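PDB 7KV1: SusD family protein from Bacteroides uniformis, which probably binds beta-glucans at the bacterial cell surface, as a surface glycan-binding protein of the SusD family. Local coordinates for residues S286-N291 / Y403-Y408; E259-P264 / E410-A415; G85-T90 / T368-D373. All blocks are in the same frame, centred on the assembly; numbering follows the deposited sequence.

Contact 1 (S286-N291 / Y403-Y408); sequences SIWEIN and YRYYRY. With NCO (cobalt hexammine(III)), chain C; EDO (1,2-ethanediol), chain D.
Y403 and I290 form an antiparallel hydrogen-bonded pair at one end of a two-stranded sheet. I290 N reaches Y403 O at 2.8 Å, and Y403 N donates back to I290 O. I290 CD1 lies at the edge of the Y403 ring. E289 OE1 sits over a face of the R404 guanidinium, 4.2 Å from NE, so the two attract by charge alone. One water accepts from R404 NE and lies 2.7 Å from E289 OE2, while N402 O and I275 O take the terminal nitrogens of R404. Y405 has CG anti to its backbone N (chi1 -157°), which brings the ring beside W288. The indole edge meets the Y405 face in an offset edge-to-face pair, planes at 62°. Y405 OH donates to O2 of a 1,2-ethanediol at 2.6 Å. Y405 N and Y406 N both donate to W288 O, a classic beta bulge. Y406 O makes a second, accepting from I287 N at 2.9 Å and W288 N at 3.2 Å. Y406 OH bonds E239. R407 pairs with S286 and sends its guanidinium to E285, E461 and E465. Y408 OH accepts from N5 of cobalt hexammine at 3.1 Å. The chemistry is divided: W288, I290, Y403 and Y406 make an aromatic and apolar face, S286, E289, R404 and R407 a polar one, and each bulge carbonyl accepts two backbone N-H groups, Y406 O a water as well.

Contact 2 (E259-P264 / E410-A415); sequences ELIDSP and ETLLNA. With NCO (cobalt hexammine(III)), chain C.
I261 and T411 carry most of this contact, with L260 third. It is helix-on-helix packing between the C-terminal end of helix 250-262 and the first turns of helix 408-420, consistent with the TPR-like helical fold of SusD proteins. No hydrogen bond crosses between the segments; the join is apolar. I261 reaches furthest. Its CG1 is anti to the carbonyl carbon (chi1 -64°) and the chain stays extended, so CD1 is carried across to helix 408-420. There CD1 meets A415 CB at 3.5 Å. Further back, I261 CG1 lies 4.0 Å from L412 CD2 and 4.1 Å from T411 CG2. The I261 and T411 side chains run antiparallel past one another, while the L412 side chain crosses that of I261 at a slant. W433 of helix 429-440 also touches I261, L412 and A415. An alanine in place of I261 would probably open a gap beside A415 and L412 and leave W433 without part of its packing. T411 uses its methyl. OG1 stands beside the backbone N (chi1 -47°), which puts CG2 anti to that N and facing L260, with L260 CB at 3.7 Å. L260 meets T411 at about a right angle, and its CD1 also touches CG2, at 3.9 Å. M257, earlier in helix 250-262, and M235 of helix 230-244 also pack on T411. Beyond these side chains the backbone lines the cobalt hexammine site. The carbonyls of I261 and S263 point to this trivalent cation, and the helix end would probably add to their pull on it. F266 O is another ligand-binding carbonyl. I261 O accepts from three ammine nitrogens, N2, N4 and N5, of which N5 is closest at 2.9 Å.

Contact 3 (G85-T90 / T368-D373); sequences GGATKT and TKRYQD
G85 and G86 pack tightly against Y371 and Q372, whereas K89 runs past the same tyrosine on the solvent side. In the tight part the glycine backbone meets the Y371 backbone and ring and the Q372 amide. G85 N donates to Q372 OE1 at 2.8 Å, with an N-H...O angle of 159°. Y371 N donates to G86 O at 3.0 Å. G85 CA adds a CA-H...O contact to Y371 O at 3.3 Å. Both glycines have positive phi, a conformation that favours glycine. R370 to D373 form a type II beta turn, with Y371 and Q372 at its corners. Q372 CG sits 3.4 Å above the Y371 ring, over its centre, so the glutamine lies over one face of the tyrosine while its amide oxygen holds G85. Y371 CG is anti to the backbone N (chi1 -177°), which directs the ring along T88 and K89. Here the contact becomes looser. K89 CB lies 3.7 Å from Y371 CE2, and the bent lysine chain brings NZ to 3.6 Å from Y371 OH. T88 and K89 are exposed, and T88 OG1 accepts from T90 N in an ST turn. On another side, A87 CB lies over the centre of the R370 guanidinium, 4.1 Å above its plane. R370 NH1 itself bonds W334 O. The contact joins two loops. Residues 85-90 lie between helices 71-76 and 93-99, and G85 O has a weak bond to H96 of the latter. Residues 368-373 link strands 358-360 and 376-378, the two strands of a small antiparallel sheet.

Along the chain the segments come in the order 85-90, 259-264, 286-291, 368-373, 403-408, 410-415. Contact 2 therefore brackets contact 1, and contact 3 alternates with both. Contacts 1 and 2 are neighbours, their centres 14 Å apart. Strand 403-407 runs straight into helix 408-420, I287 packs against L260, and both contacts touch the cobalt hexammine. Contact 3 is remote. Its centre is 30 Å from that of contact 1 and 40 Å from that of contact 2, on the opposite side of the chain's centre from contact 2. Contacts 1 and 2 thus form one buried unit of sheet and helices, while contact 3 joins two loops far apart in sequence, partly buried toward the surface.

Contact 1 (S286-N291 / Y403-Y408)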
loop_
_atom_site.group_PDB
_atom_site.type_symbol
_atom_site.label_atom_id
_atom_site.label_comp_id
_atom_site.label_asym_id
_atom_site.label_seq_id
_atom_site.Cartn_x
_atom_site.Cartn_y
_atom_site.Cartn_z
ATOM N N SER A 286 -6.532 13.214 1.896
ATOM C CA SER A 286 -6.625 12.009 1.051
ATOM C C SER A 286 -6.124 12.323 -0.358
ATOM O O SER A 286 -6.676 13.200 -1.001
ATOM C CB SER A 286 -8.034 11.449 1.083
ATOM O OG SER A 286 -8.042 10.161 0.468
ATOM N N ILE A 287 -5.059 11.664 -0.820
ATOM C CA ILE A 287 -4.587 11.859 -2.220
ATOM C C ILE A 287 -5.198 10.743 -3.068
ATOM O O ILE A 287 -5.641 11.021 -4.211
ATOM C CB ILE A 287 -3.056 11.930 -2.289
ATOM C CG1 ILE A 287 -2.537 13.242 -1.690
ATOM C CG2 ILE A 287 -2.576 11.731 -3.705
ATOM C CD1 ILE A 287 -1.057 13.324 -1.545
ATOM N N TRP A 288 -5.243 9.522 -2.527
ATOM C CA TRP A 288 -5.900 8.415 -3.254
ATOM C C TRP A 288 -6.387 7.332 -2.293
ATOM O O TRP A 288 -5.636 6.913 -1.366
ATOM C CB TRP A 288 -4.961 7.876 -4.330
ATOM C CG TRP A 288 -5.654 7.042 -5.358
ATOM C CD1 TRP A 288 -6.657 7.430 -6.204
ATOM C CD2 TRP A 288 -5.397 5.660 -5.644
ATOM N NE1 TRP A 288 -7.034 6.385 -6.996
ATOM C CE2 TRP A 288 -6.282 5.286 -6.679
ATOM C CE3 TRP A 288 -4.487 4.716 -5.158
ATOM C CZ2 TRP A 288 -6.273 4.004 -7.231
ATOM C CZ3 TRP A 288 -4.514 3.437 -5.670
ATOM C CH2 TRP A 288 -5.386 3.097 -6.709
ATOM N N GLU A 289 -7.632 6.923 -2.508
ATOM C CA GLU A 289 -8.294 5.841 -1.766
ATOM C C GLU A 289 -8.868 4.876 -2.791
ATOM O O GLU A 289 -9.161 5.317 -3.922
ATOM C CB GLU A 289 -9.447 6.341 -0.899
ATOM C CG GLU A 289 -9.142 7.565 -0.087
ATOM C CD GLU A 289 -10.148 7.903 0.992
ATOM O OE1 GLU A 289 -11.128 7.118 1.185
ATOM O OE2 GLU A 289 -9.946 8.943 1.647
ATOM N N ILE A 290 -9.029 3.624 -2.382
ATOM C CA ILE A 290 -9.797 2.596 -3.124
ATOM C C ILE A 290 -11.167 2.502 -2.459
ATOM O O ILE A 290 -11.211 2.289 -1.260
ATOM C CB ILE A 290 -9.048 1.271 -3.163
ATOM C CG1 ILE A 290 -7.672 1.458 -3.814
ATOM C CG2 ILE A 290 -9.877 0.233 -3.893
ATOM C CD1 ILE A 290 -6.754 0.285 -3.631
ATOM N N ASN A 291 -12.221 2.751 -3.231
ATOM C CA ASN A 291 -13.612 2.917 -2.741
ATOM C C ASN A 291 -14.249 1.546 -2.593
ATOM O O ASN A 291 -14.098 0.736 -3.562
ATOM C CB ASN A 291 -14.497 3.727 -3.687
ATOM C CG ASN A 291 -14.112 5.185 -3.722
ATOM O OD1 ASN A 291 -13.744 5.756 -2.698
ATOM N ND2 ASN A 291 -14.213 5.793 -4.891
ATOM N N TYR A 403 -10.078 1.990 1.371
ATOM C CA TYR A 403 -8.664 1.709 1.678
ATOM C C TYR A 403 -7.896 2.991 1.382
ATOM O O TYR A 403 -7.872 3.397 0.211
ATOM C CB TYR A 403 -8.104 0.521 0.884
ATOM C CG TYR A 403 -6.696 0.229 1.319
ATOM C CD1 TYR A 403 -6.437 -0.087 2.645
ATOM C CD2 TYR A 403 -5.613 0.386 0.476
ATOM C CE1 TYR A 403 -5.147 -0.310 3.104
ATOM C CE2 TYR A 403 -4.312 0.180 0.923
ATOM C CZ TYR A 403 -4.076 -0.152 2.243
ATOM O OH TYR A 403 -2.812 -0.353 2.717
ATOM N N ARG A 404 -7.324 3.605 2.414
ATOM C CA ARG A 404 -6.570 4.877 2.287
ATOM C C ARG A 404 -5.196 4.489 1.737
ATOM O O ARG A 404 -4.449 3.791 2.449
ATOM C CB ARG A 404 -6.463 5.638 3.617
ATOM C CG ARG A 404 -7.728 6.345 4.087
ATOM C CD ARG A 404 -8.942 5.469 4.357
ATOM N NE ARG A 404 -9.941 6.239 5.110
ATOM C CZ ARG A 404 -11.104 5.778 5.538
ATOM N NH1 ARG A 404 -11.486 4.534 5.269
ATOM N NH2 ARG A 404 -11.920 6.581 6.201
ATOM N N TYR A 405 -4.895 4.856 0.496
ATOM C CA TYR A 405 -3.675 4.356 -0.197
ATOM C C TYR A 405 -2.544 5.369 -0.067
ATOM O O TYR A 405 -1.445 4.962 0.350
ATOM C CB TYR A 405 -3.937 4.011 -1.667
ATOM C CG TYR A 405 -2.923 3.032 -2.208
ATOM C CD1 TYR A 405 -1.635 3.430 -2.563
ATOM C CD2 TYR A 405 -3.236 1.694 -2.285
ATOM C CE1 TYR A 405 -0.695 2.516 -3.013
ATOM C CE2 TYR A 405 -2.304 0.765 -2.724
ATOM C CZ TYR A 405 -1.033 1.172 -3.097
ATOM O OH TYR A 405 -0.167 0.212 -3.554
ATOM N N TYR A 406 -2.828 6.634 -0.382
ATOM C CA TYR A 406 -1.878 7.768 -0.298
ATOM C C TYR A 406 -2.517 8.869 0.533
ATOM O O TYR A 406 -3.589 9.302 0.155
ATOM C CB TYR A 406 -1.519 8.304 -1.685
ATOM C CG TYR A 406 -0.626 7.376 -2.460
ATOM C CD1 TYR A 406 0.521 6.862 -1.870
ATOM C CD2 TYR A 406 -0.950 6.977 -3.745
ATOM C CE1 TYR A 406 1.327 5.962 -2.554
ATOM C CE2 TYR A 406 -0.136 6.098 -4.445
ATOM C CZ TYR A 406 1.003 5.576 -3.841
ATOM O OH TYR A 406 1.791 4.668 -4.487
ATOM N N ARG A 407 -1.854 9.289 1.607
ATOM C CA ARG A 407 -2.264 10.438 2.452
ATOM C C ARG A 407 -1.205 11.549 2.363
ATOM O O ARG A 407 -0.014 11.265 2.222
ATOM C CB ARG A 407 -2.399 10.000 3.915
ATOM C CG ARG A 407 -3.415 8.894 4.111
ATOM C CD ARG A 407 -3.750 8.762 5.561
ATOM N NE ARG A 407 -2.838 8.006 6.391
ATOM C CZ ARG A 407 -2.088 8.497 7.382
ATOM N NH1 ARG A 407 -2.006 9.797 7.596
ATOM N NH2 ARG A 407 -1.397 7.665 8.152
ATOM N N TYR A 408 -1.619 12.779 2.566
ATOM C CA TYR A 408 -0.706 13.942 2.569
ATOM C C TYR A 408 0.336 13.825 3.706
ATOM O O TYR A 408 1.388 14.468 3.552
ATOM C CB TYR A 408 -1.536 15.226 2.617
ATOM C CG TYR A 408 -0.768 16.519 2.665
ATOM C CD1 TYR A 408 -0.096 17.006 1.551
ATOM C CD2 TYR A 408 -0.711 17.258 3.830
ATOM C CE1 TYR A 408 0.590 18.208 1.603
ATOM C CE2 TYR A 408 -0.052 18.476 3.890
ATOM C CZ TYR A 408 0.624 18.936 2.783
ATOM O OH TYR A 408 1.285 20.122 2.841
HETATM CO CO NCO C . -0.814 23.827 2.667
HETATM N N1 NCO C . -2.658 24.055 1.907
HETATM N N2 NCO C . 1.087 23.650 3.246
HETATM N N3 NCO C . -1.053 25.404 3.978
HETATM N N4 NCO C . -0.135 25.058 1.286
HETATM N N5 NCO C . -0.522 22.254 1.400
HETATM N N6 NCO C . -1.477 22.612 4.079
HETATM C C1 EDO D . 3.141 -1.634 -4.231
HETATM O O1 EDO D . 1.881 -2.010 -4.764
HETATM C C2 EDO D . 3.023 -0.770 -3.033
HETATM O O2 EDO D . 2.382 0.469 -3.328
HETATM O O HOH W 1 -6.111 8.391 1.514
HETATM O O HOH W 2 -9.536 9.123 4.335
#

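Contact 2 (E259-P264 / E410-A415)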
loop_
_atom_site.group_PDB
_atom_site.type_symbol
_atom_site.label_atom_id
_atom_site.label_comp_id
_atom_site.label_asym_id
_atom_site.label_seq_id
_atom_site.Cartn_x
_atom_site.Cartn_y
_atom_site.Cartn_z
ATOM N N GLU A 259 5.249 20.571 -4.874
ATOM C CA GLU A 259 4.029 21.075 -5.556
ATOM C C GLU A 259 2.806 20.752 -4.691
ATOM O O GLU A 259 1.903 21.561 -4.667
ATOM C CB GLU A 259 3.764 20.438 -6.920
ATOM C CG GLU A 259 4.842 20.698 -7.938
ATOM C CD GLU A 259 4.489 20.124 -9.308
ATOM O OE1 GLU A 259 3.316 20.250 -9.730
ATOM O OE2 GLU A 259 5.395 19.533 -9.931
ATOM N N LEU A 260 2.721 19.562 -4.088
ATOM C CA LEU A 260 1.525 19.207 -3.285
ATOM C C LEU A 260 1.548 20.026 -1.990
ATOM O O LEU A 260 0.485 20.474 -1.568
ATOM C CB LEU A 260 1.522 17.700 -2.995
ATOM C CG LEU A 260 1.381 16.813 -4.228
ATOM C CD1 LEU A 260 1.340 15.357 -3.822
ATOM C CD2 LEU A 260 0.173 17.217 -5.062
ATOM N N ILE A 261 2.722 20.173 -1.370
ATOM C CA ILE A 261 2.906 20.999 -0.138
ATOM C C ILE A 261 2.587 22.477 -0.460
ATOM O O ILE A 261 2.068 23.162 0.419
ATOM C CB ILE A 261 4.318 20.759 0.429
ATOM C CG1 ILE A 261 4.481 19.305 0.878
ATOM C CG2 ILE A 261 4.646 21.702 1.564
ATOM C CD1 ILE A 261 5.899 18.902 1.131
ATOM N N ASP A 262 2.879 22.964 -1.665
ATOM C CA ASP A 262 2.629 24.378 -2.065
ATOM C C ASP A 262 1.177 24.568 -2.498
ATOM O O ASP A 262 0.759 25.712 -2.651
ATOM C CB ASP A 262 3.573 24.824 -3.177
ATOM C CG ASP A 262 5.006 24.976 -2.701
ATOM O OD1 ASP A 262 5.215 25.008 -1.473
ATOM O OD2 ASP A 262 5.896 25.016 -3.553
ATOM N N SER A 263 0.425 23.499 -2.678
ATOM C CA SER A 263 -0.964 23.540 -3.174
ATOM C C SER A 263 -1.944 23.976 -2.080
ATOM O O SER A 263 -1.839 23.563 -0.939
ATOM C CB SER A 263 -1.382 22.214 -3.718
ATOM O OG SER A 263 -2.792 22.182 -3.866
ATOM N N PRO A 264 -3.010 24.725 -2.421
ATOM C CA PRO A 264 -4.036 25.078 -1.442
ATOM C C PRO A 264 -5.038 23.958 -1.140
ATOM O O PRO A 264 -5.815 24.140 -0.205
ATOM C CB PRO A 264 -4.714 26.298 -2.108
ATOM C CG PRO A 264 -4.596 26.026 -3.586
ATOM C CD PRO A 264 -3.257 25.328 -3.746
ATOM N N GLU A 410 2.136 11.268 4.113
ATOM C CA GLU A 410 3.209 10.608 3.346
ATOM C C GLU A 410 3.890 11.597 2.384
ATOM O O GLU A 410 5.114 11.497 2.187
ATOM C CB GLU A 410 2.658 9.352 2.666
ATOM C CG GLU A 410 3.750 8.491 2.121
ATOM C CD GLU A 410 3.367 7.185 1.457
ATOM O OE1 GLU A 410 2.158 6.887 1.300
ATOM O OE2 GLU A 410 4.311 6.420 1.197
ATOM N N THR A 411 3.150 12.541 1.801
ATOM C CA THR A 411 3.741 13.667 1.025
ATOM C C THR A 411 4.789 14.376 1.896
ATOM O O THR A 411 5.933 14.554 1.429
ATOM C CB THR A 411 2.655 14.622 0.517
ATOM O OG1 THR A 411 1.579 13.878 -0.075
ATOM C CG2 THR A 411 3.233 15.631 -0.447
ATOM N N LEU A 412 4.436 14.742 3.133
ATOM C CA LEU A 412 5.334 15.548 4.002
ATOM C C LEU A 412 6.556 14.696 4.350
ATOM O O LEU A 412 7.686 15.208 4.222
ATOM C CB LEU A 412 4.579 16.014 5.254
ATOM C CG LEU A 412 3.514 17.092 5.030
ATOM C CD1 LEU A 412 2.596 17.170 6.234
ATOM C CD2 LEU A 412 4.124 18.472 4.751
ATOM N N LEU A 413 6.357 13.429 4.721
ATOM C CA LEU A 413 7.470 12.545 5.146
ATOM C C LEU A 413 8.337 12.164 3.939
ATOM O O LEU A 413 9.571 12.053 4.118
ATOM C CB LEU A 413 6.935 11.341 5.920
ATOM C CG LEU A 413 6.241 11.670 7.250
ATOM C CD1 LEU A 413 5.731 10.421 7.926
ATOM C CD2 LEU A 413 7.157 12.392 8.224
ATOM N N ASN A 414 7.732 11.996 2.757
ATOM C CA ASN A 414 8.483 11.786 1.505
ATOM C C ASN A 414 9.393 13.000 1.295
ATOM O O ASN A 414 10.581 12.835 1.045
ATOM C CB ASN A 414 7.562 11.637 0.286
ATOM C CG ASN A 414 6.907 10.278 0.124
ATOM O OD1 ASN A 414 7.212 9.343 0.857
ATOM N ND2 ASN A 414 5.981 10.183 -0.819
ATOM N N ALA A 415 8.817 14.184 1.323
ATOM C CA ALA A 415 9.549 15.454 1.087
ATOM C C ALA A 415 10.678 15.609 2.118
ATOM O O ALA A 415 11.821 15.951 1.742
ATOM C CB ALA A 415 8.576 16.572 1.160
HETATM CO CO NCO C . -0.814 23.827 2.667
HETATM N N1 NCO C . -2.658 24.055 1.907
HETATM N N2 NCO C . 1.087 23.650 3.246
HETATM N N3 NCO C . -1.053 25.404 3.978
HETATM N N4 NCO C . -0.135 25.058 1.286
HETATM N N5 NCO C . -0.522 22.254 1.400
HETATM N N6 NCO C . -1.477 22.612 4.079
#

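Contact 3 (G85-T90 / T368-D373)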
loop_
_atom_site.group_PDB
_atom_site.type_symbol
_atom_site.label_atom_id
_atom_site.label_comp_id
_atom_site.label_asym_id
_atom_site.label_seq_id
_atom_site.Cartn_x
_atom_site.Cartn_y
_atom_site.Cartn_z
ATOM N N GLY A 85 -1.495 -14.528 12.474
ATOM C CA GLY A 85 -2.715 -14.991 13.163
ATOM C C GLY A 85 -3.462 -16.060 12.373
ATOM O O GLY A 85 -2.805 -16.942 11.757
ATOM N N GLY A 86 -4.788 -15.979 12.353
ATOM C CA GLY A 86 -5.659 -17.055 11.840
ATOM C C GLY A 86 -5.842 -18.155 12.862
ATOM O O GLY A 86 -5.384 -17.986 14.025
ATOM N N ALA A 87 -6.497 -19.250 12.470
ATOM C CA ALA A 87 -6.870 -20.352 13.389
ATOM C C ALA A 87 -5.592 -21.014 13.906
ATOM O O ALA A 87 -5.512 -21.241 15.101
ATOM C CB ALA A 87 -7.776 -21.351 12.699
ATOM N N THR A 88 -4.634 -21.276 13.013
ATOM C CA THR A 88 -3.366 -21.989 13.295
ATOM C C THR A 88 -2.356 -21.538 12.250
ATOM O O THR A 88 -2.759 -20.760 11.311
ATOM C CB THR A 88 -3.505 -23.526 13.220
ATOM O OG1 THR A 88 -3.557 -23.920 11.843
ATOM C CG2 THR A 88 -4.715 -24.046 13.956
ATOM N N LYS A 89 -1.145 -22.094 12.294
ATOM C CA LYS A 89 -0.050 -21.667 11.373
ATOM C C LYS A 89 -0.282 -22.228 9.968
ATOM O O LYS A 89 0.504 -21.852 9.076
ATOM C CB LYS A 89 1.327 -22.061 11.930
ATOM C CG LYS A 89 1.676 -23.540 11.880
ATOM C CD LYS A 89 3.167 -23.824 12.034
ATOM C CE LYS A 89 3.765 -23.236 13.294
ATOM N NZ LYS A 89 2.915 -23.518 14.478
ATOM N N THR A 90 -1.291 -23.094 9.755
ATOM C CA THR A 90 -1.648 -23.623 8.403
ATOM C C THR A 90 -2.856 -22.865 7.843
ATOM O O THR A 90 -3.218 -23.126 6.675
ATOM C CB THR A 90 -1.957 -25.127 8.396
ATOM O OG1 THR A 90 -3.100 -25.335 9.220
ATOM C CG2 THR A 90 -0.825 -25.976 8.921
ATOM N N THR A 368 -12.949 -16.090 21.382
ATOM C CA THR A 368 -12.171 -17.302 21.052
ATOM C C THR A 368 -10.813 -16.836 20.535
ATOM O O THR A 368 -10.777 -16.327 19.401
ATOM C CB THR A 368 -12.921 -18.177 20.055
ATOM O OG1 THR A 368 -14.191 -18.400 20.679
ATOM C CG2 THR A 368 -12.157 -19.443 19.746
ATOM N N LYS A 369 -9.786 -16.946 21.375
ATOM C CA LYS A 369 -8.383 -16.628 21.032
ATOM C C LYS A 369 -7.928 -17.548 19.902
ATOM O O LYS A 369 -8.114 -18.770 19.973
ATOM C CB LYS A 369 -7.453 -16.766 22.229
ATOM C CG LYS A 369 -7.622 -15.696 23.297
ATOM C CD LYS A 369 -6.600 -15.866 24.386
ATOM C CE LYS A 369 -6.948 -15.135 25.662
ATOM N NZ LYS A 369 -5.780 -15.102 26.578
ATOM N N ARG A 370 -7.389 -16.940 18.863
ATOM C CA ARG A 370 -6.812 -17.648 17.710
ATOM C C ARG A 370 -5.285 -17.560 17.832
ATOM O O ARG A 370 -4.766 -17.137 18.893
ATOM C CB ARG A 370 -7.432 -17.098 16.436
ATOM C CG ARG A 370 -8.791 -17.704 16.114
ATOM C CD ARG A 370 -9.332 -17.311 14.748
ATOM N NE ARG A 370 -10.348 -18.280 14.344
ATOM C CZ ARG A 370 -10.725 -18.569 13.099
ATOM N NH1 ARG A 370 -10.219 -17.929 12.061
ATOM N NH2 ARG A 370 -11.617 -19.533 12.895
ATOM N N TYR A 371 -4.588 -18.124 16.866
ATOM C CA TYR A 371 -3.118 -18.256 16.868
ATOM C C TYR A 371 -2.495 -16.855 16.996
ATOM O O TYR A 371 -2.954 -15.923 16.294
ATOM C CB TYR A 371 -2.694 -19.031 15.625
ATOM C CG TYR A 371 -1.216 -19.303 15.535
ATOM C CD1 TYR A 371 -0.514 -19.823 16.613
ATOM C CD2 TYR A 371 -0.518 -19.005 14.374
ATOM C CE1 TYR A 371 0.852 -20.031 16.535
ATOM C CE2 TYR A 371 0.843 -19.249 14.272
ATOM C CZ TYR A 371 1.527 -19.766 15.360
ATOM O OH TYR A 371 2.862 -19.984 15.260
ATOM N N GLN A 372 -1.538 -16.715 17.921
ATOM C CA GLN A 372 -0.707 -15.487 18.114
ATOM C C GLN A 372 -1.567 -14.330 18.649
ATOM O O GLN A 372 -1.166 -13.161 18.483
ATOM C CB GLN A 372 0.024 -15.109 16.812
ATOM C CG GLN A 372 0.848 -16.238 16.220
ATOM C CD GLN A 372 1.384 -15.879 14.859
ATOM O OE1 GLN A 372 0.629 -15.643 13.911
ATOM N NE2 GLN A 372 2.706 -15.865 14.757
ATOM N N ASP A 373 -2.704 -14.626 19.291
ATOM C CA ASP A 373 -3.575 -13.604 19.909
ATOM C C ASP A 373 -2.754 -12.701 20.867
ATOM O O ASP A 373 -1.897 -13.226 21.611
ATOM C CB ASP A 373 -4.716 -14.240 20.702
ATOM C CG ASP A 373 -5.636 -13.195 21.299
ATOM O OD1 ASP A 373 -6.396 -12.546 20.537
ATOM O OD2 ASP A 373 -5.514 -12.975 22.507
#